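PDB 7KIS: peptidoglycan D,D-transpeptidase MrdA from Pseudomonas aeruginosa, which probably cross-links the peptidoglycan of the cell wall as a penicillin-binding D,D-transpeptidase. Local coordinates for residues L255-A259 against V602-W606; L263-A269 against V284-S288. All blocks are in the same frame, centred on the assembly; numbering follows the deposited sequence.

Contact 1 (L255-A259 against V602-W606); sequences LQEAA and VMDAW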
loop_
_atom_site.group_PDB
_atom_site.type_symbol
_atom_site.label_atom_id
_atom_site.label_comp_id
_atom_site.label_asym_id
_atom_site.label_seq_id
_atom_site.Cartn_x
_atom_site.Cartn_y
_atom_site.Cartn_z
ATOM N N LEU A 255 -11.817 -10.952 -0.360
ATOM C CA LEU A 255 -10.501 -10.675 0.195
ATOM C C LEU A 255 -10.483 -9.417 1.056
ATOM O O LEU A 255 -9.715 -9.351 2.021
ATOM C CB LEU A 255 -9.481 -10.534 -0.938
ATOM C CG LEU A 255 -8.003 -10.666 -0.579
ATOM C CD1 LEU A 255 -7.639 -12.126 -0.386
ATOM C CD2 LEU A 255 -7.141 -10.029 -1.658
ATOM N N GLN A 256 -11.307 -8.416 0.727
ATOM C CA GLN A 256 -11.435 -7.243 1.591
ATOM C C GLN A 256 -12.016 -7.605 2.954
ATOM O O GLN A 256 -11.560 -7.096 3.985
ATOM C CB GLN A 256 -12.301 -6.182 0.911
ATOM C CG GLN A 256 -12.263 -4.813 1.567
ATOM C CD GLN A 256 -11.300 -3.867 0.881
ATOM O OE1 GLN A 256 -10.362 -4.297 0.212
ATOM N NE2 GLN A 256 -11.530 -2.569 1.040
ATOM N N GLU A 257 -13.026 -8.479 2.983
ATOM C CA GLU A 257 -13.593 -8.901 4.260
ATOM C C GLU A 257 -12.633 -9.809 5.016
ATOM O O GLU A 257 -12.509 -9.705 6.241
ATOM C CB GLU A 257 -14.942 -9.586 4.045
ATOM C CG GLU A 257 -16.132 -8.655 4.253
ATOM C CD GLU A 257 -17.320 -9.348 4.892
ATOM O OE1 GLU A 257 -18.370 -9.467 4.225
ATOM O OE2 GLU A 257 -17.204 -9.773 6.061
ATOM N N ALA A 258 -11.947 -10.708 4.304
ATOM C CA ALA A 258 -10.999 -11.601 4.961
ATOM C C ALA A 258 -9.809 -10.831 5.514
ATOM O O ALA A 258 -9.210 -11.246 6.512
ATOM C CB ALA A 258 -10.529 -12.683 3.990
ATOM N N ALA A 259 -9.457 -9.710 4.882
ATOM C CA ALA A 259 -8.366 -8.886 5.389
ATOM C C ALA A 259 -8.783 -8.161 6.663
ATOM O O ALA A 259 -8.027 -8.122 7.641
ATOM C CB ALA A 259 -7.910 -7.899 4.318
ATOM N N VAL A 602 -4.361 -13.216 4.776
ATOM C CA VAL A 602 -4.798 -12.543 3.557
ATOM C C VAL A 602 -4.339 -13.312 2.323
ATOM O O VAL A 602 -5.105 -13.498 1.371
ATOM C CB VAL A 602 -4.289 -11.089 3.543
ATOM C CG1 VAL A 602 -4.606 -10.424 2.214
ATOM C CG2 VAL A 602 -4.891 -10.306 4.699
ATOM N N MET A 603 -3.083 -13.770 2.319
ATOM C CA MET A 603 -2.590 -14.550 1.189
ATOM C C MET A 603 -3.292 -15.899 1.087
ATOM O O MET A 603 -3.486 -16.410 -0.023
ATOM C CB MET A 603 -1.076 -14.735 1.297
ATOM C CG MET A 603 -0.274 -13.492 0.928
ATOM S SD MET A 603 1.514 -13.728 1.033
ATOM C CE MET A 603 1.630 -14.726 2.510
ATOM N N ASP A 604 -3.670 -16.492 2.221
ATOM C CA ASP A 604 -4.371 -17.773 2.195
ATOM C C ASP A 604 -5.720 -17.642 1.502
ATOM O O ASP A 604 -6.085 -18.471 0.661
ATOM C CB ASP A 604 -4.554 -18.309 3.616
ATOM C CG ASP A 604 -3.506 -19.337 3.995
ATOM O OD1 ASP A 604 -2.569 -19.558 3.199
ATOM O OD2 ASP A 604 -3.620 -19.925 5.090
ATOM N N ALA A 605 -6.479 -16.597 1.849
ATOM C CA ALA A 605 -7.819 -16.430 1.297
ATOM C C ALA A 605 -7.797 -16.271 -0.218
ATOM O O ALA A 605 -8.775 -16.617 -0.891
ATOM C CB ALA A 605 -8.506 -15.229 1.947
ATOM N N TRP A 606 -6.702 -15.750 -0.772
ATOM C CA TRP A 606 -6.597 -15.555 -2.212
ATOM C C TRP A 606 -6.086 -16.789 -2.944
ATOM O O TRP A 606 -6.453 -17.004 -4.105
ATOM C CB TRP A 606 -5.681 -14.366 -2.517
ATOM C CG TRP A 606 -5.676 -13.959 -3.960
ATOM C CD1 TRP A 606 -4.692 -14.196 -4.877
ATOM C CD2 TRP A 606 -6.704 -13.241 -4.654
ATOM N NE1 TRP A 606 -5.044 -13.673 -6.097
ATOM C CE2 TRP A 606 -6.275 -13.080 -5.987
ATOM C CE3 TRP A 606 -7.945 -12.718 -4.278
ATOM C CZ2 TRP A 606 -7.043 -12.422 -6.945
ATOM C CZ3 TRP A 606 -8.706 -12.064 -5.231
ATOM C CH2 TRP A 606 -8.252 -11.920 -6.547
#
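Val-602 meets Ala-259 with their CA atoms 5.4 Å apart, nearer than those of Leu-255 and Ala-605. With CG1 anti to the backbone N (chi1 174°), CG2 is left beside that N and reaches across to Ala-259, lying 3.9 Å from its CB. A branched valine fits here because each methyl has its own neighbour: CG1 faces Leu-255 CD1 at 4.3 Å, a looser touch. The same leucine methyl also lies against the backbone, 3.4 Å from Val-602 O.

Met-603 and Asp-604 turn from the interface. The long, flexible thioether of Met-603 suits the apolar strand surface it rests on, whereas Asp-604 directs its carboxylate to a salt bridge with Lys-600 and a hydrogen bond with Tyr-533. One turn on from Val-602, Ala-605 points back across, and its CB is 3.8 Å from Ala-258 CB. Here two small methyls meet, and the segment axes lie 9.3 Å apart, an ordinary spacing for packed helices.

Trp-606 finishes the row. Its side chain crosses that of Leu-255 at about a right angle. Leu-255 CD1 rests 3.7 Å from Trp-606 CB, and both leucine methyls lean obliquely on the six-membered end of the indole, where Leu-255 CD2 lies 3.8 Å from Trp-606 CE3. Leu-255 extends far enough because CG stands anti to its backbone N (chi1 -162°). No hydrogen bond crosses, and the side chains that meet do so through carbon atoms.

The helix segments run nearly antiparallel, at 151°, and belong to the N-terminal and C-terminal helices that pack on one face of the antiparallel sheet in this transpeptidase fold. Beneath them, Leu-255 and Ala-259 press on strands 268-273 and 280-286, Val-602 reaches strand 579-585, and Trp-606 touches both Leu-281 and Ile-579.

Contact 2 (L263-A269 against V284-S288); sequences LAGRRGA and VSQPS
Leu-263 and Gln-286 slide past each other in opposite directions, bringing Leu-263 CD2 to 3.6 Å from Gln-286 CB. It is the aliphatic root of the glutamine that lies against the leucine; Gln-286 CB also comes within 3.3 Å of Arg-266 O, with CG close behind. A bend at chi2 (67°) then turns the chain, and the amide leads off from the leucine and the turn.

On the neighbouring position, Arg-267 and Pro-287 lie side by side and point the same way, with Arg-267 CG loosely beside Pro-287 CD at 4.2 Å. Arginine suits this place because its long chain, bent at chi3, can pass the proline and carry the guanidinium on to a salt bridge with Glu-586.

One residue further along, Gly-268 pairs with Gln-286. Gln-286 N donates an almost straight bond of 3.0 Å to Gly-268 O, and the return bond from Gly-268 N to Gln-286 O is weak. Gly-268 takes a very extended conformation with positive phi (159°), which a residue with a CB would adopt only with difficulty. Next comes the non-hydrogen-bonded pair of Ala-269 and Ser-285, whose small side chains share the face covered by helix 317-320; Ser-285 OG accepts a hydrogen bond from Arg-317 N.

A type I' turn, Leu-263 to Arg-266, leads from the helix into this antiparallel beta hairpin, whose strand 280-286 edges the five-stranded sheet of the penicillin-binding transpeptidase fold.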
loop_
_atom_site.group_PDB
_atom_site.type_symbol
_atom_site.label_atom_id
_atom_site.label_comp_id
_atom_site.label_asym_id
_atom_site.label_seq_id
_atom_site.Cartn_x
_atom_site.Cartn_y
_atom_site.Cartn_z
ATOM N N LEU A 263 -7.198 -8.590 10.328
ATOM C CA LEU A 263 -6.732 -7.517 11.200
ATOM C C LEU A 263 -7.262 -7.685 12.619
ATOM O O LEU A 263 -6.650 -7.185 13.570
ATOM C CB LEU A 263 -7.140 -6.160 10.626
ATOM C CG LEU A 263 -6.159 -5.004 10.837
ATOM C CD1 LEU A 263 -4.726 -5.466 10.628
ATOM C CD2 LEU A 263 -6.487 -3.849 9.906
ATOM N N ALA A 264 -8.398 -8.370 12.772
ATOM C CA ALA A 264 -8.930 -8.769 14.078
ATOM C C ALA A 264 -9.232 -7.567 14.971
ATOM O O ALA A 264 -8.975 -7.588 16.176
ATOM C CB ALA A 264 -7.983 -9.743 14.784
ATOM N N GLY A 265 -9.773 -6.503 14.382
ATOM C CA GLY A 265 -10.162 -5.343 15.154
ATOM C C GLY A 265 -9.047 -4.378 15.482
ATOM O O GLY A 265 -9.324 -3.297 16.021
ATOM N N ARG A 266 -7.801 -4.722 15.181
ATOM C CA ARG A 266 -6.692 -3.826 15.456
ATOM C C ARG A 266 -6.705 -2.651 14.483
ATOM O O ARG A 266 -7.251 -2.727 13.379
ATOM C CB ARG A 266 -5.361 -4.570 15.335
ATOM C CG ARG A 266 -5.056 -5.542 16.458
ATOM C CD ARG A 266 -4.344 -4.848 17.606
ATOM N NE ARG A 266 -3.534 -5.782 18.382
ATOM C CZ ARG A 266 -2.242 -5.614 18.640
ATOM N NH1 ARG A 266 -1.580 -6.516 19.354
ATOM N NH2 ARG A 266 -1.610 -4.540 18.186
ATOM N N ARG A 267 -6.100 -1.549 14.911
ATOM C CA ARG A 267 -5.993 -0.382 14.050
ATOM C C ARG A 267 -4.798 -0.561 13.122
ATOM O O ARG A 267 -3.749 -1.067 13.531
ATOM C CB ARG A 267 -5.852 0.887 14.895
ATOM C CG ARG A 267 -6.979 1.044 15.914
ATOM C CD ARG A 267 -6.747 2.149 16.946
ATOM N NE ARG A 267 -5.701 3.100 16.581
ATOM C CZ ARG A 267 -5.174 3.982 17.426
ATOM N NH1 ARG A 267 -4.227 4.816 17.016
ATOM N NH2 ARG A 267 -5.597 4.035 18.683
ATOM N N GLY A 268 -4.958 -0.154 11.871
ATOM C CA GLY A 268 -3.869 -0.319 10.920
ATOM C C GLY A 268 -4.378 -0.283 9.488
ATOM O O GLY A 268 -5.413 0.317 9.200
ATOM N N ALA A 269 -3.626 -0.942 8.607
ATOM C CA ALA A 269 -3.923 -0.916 7.183
ATOM C C ALA A 269 -3.387 -2.176 6.513
ATOM O O ALA A 269 -2.339 -2.702 6.896
ATOM C CB ALA A 269 -3.326 0.329 6.517
ATOM N N VAL A 284 -7.497 -1.906 2.804
ATOM C CA VAL A 284 -8.101 -1.990 4.129
ATOM C C VAL A 284 -7.510 -0.907 5.018
ATOM O O VAL A 284 -6.285 -0.769 5.106
ATOM C CB VAL A 284 -7.886 -3.381 4.751
ATOM C CG1 VAL A 284 -8.622 -3.495 6.075
ATOM C CG2 VAL A 284 -8.336 -4.458 3.784
ATOM N N SER A 285 -8.381 -0.139 5.672
ATOM C CA SER A 285 -7.978 0.800 6.714
ATOM C C SER A 285 -8.946 0.686 7.881
ATOM O O SER A 285 -10.154 0.877 7.706
ATOM C CB SER A 285 -7.940 2.237 6.184
ATOM O OG SER A 285 -7.399 3.120 7.151
ATOM N N GLN A 286 -8.417 0.374 9.071
ATOM C CA GLN A 286 -9.186 0.120 10.282
ATOM C C GLN A 286 -8.922 1.208 11.320
ATOM O O GLN A 286 -7.782 1.671 11.448
ATOM C CB GLN A 286 -8.829 -1.251 10.873
ATOM C CG GLN A 286 -9.996 -2.005 11.497
ATOM C CD GLN A 286 -11.029 -2.449 10.477
ATOM O OE1 GLN A 286 -10.776 -2.436 9.273
ATOM N NE2 GLN A 286 -12.200 -2.850 10.959
ATOM N N PRO A 287 -9.943 1.641 12.083
ATOM C CA PRO A 287 -11.344 1.195 12.070
ATOM C C PRO A 287 -12.143 1.726 10.880
ATOM O O PRO A 287 -11.578 2.414 10.026
ATOM C CB PRO A 287 -11.896 1.753 13.384
ATOM C CG PRO A 287 -11.076 2.955 13.646
ATOM C CD PRO A 287 -9.697 2.623 13.154
ATOM N N SER A 288 -13.434 1.405 10.820
ATOM C CA SER A 288 -14.278 1.799 9.703
ATOM C C SER A 288 -15.369 2.763 10.161
ATOM O O SER A 288 -15.433 3.177 11.324
ATOM C CB SER A 288 -14.909 0.563 9.056
ATOM O OG SER A 288 -13.931 -0.363 8.614
#

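Followed from the N terminus, the chain runs through helix 253-263, turns into strand 268-273 and returns along strand 280-286. Contact 2 closes this short hairpin excursion, its segments only 15 residues apart at their nearest ends. Contact 1 closes much later, when helix 591-607 comes back to helix 253-263 after most of the transpeptidase domain has been built, so the small loop lies wholly within the large one and the two do not cross. They meet where Ala-259 CB of contact 1 packs 3.5 Å from Val-284 CG2 of contact 2. Together they tie helix 253-263 to helix 591-607 and to the edge hairpin of the central sheet.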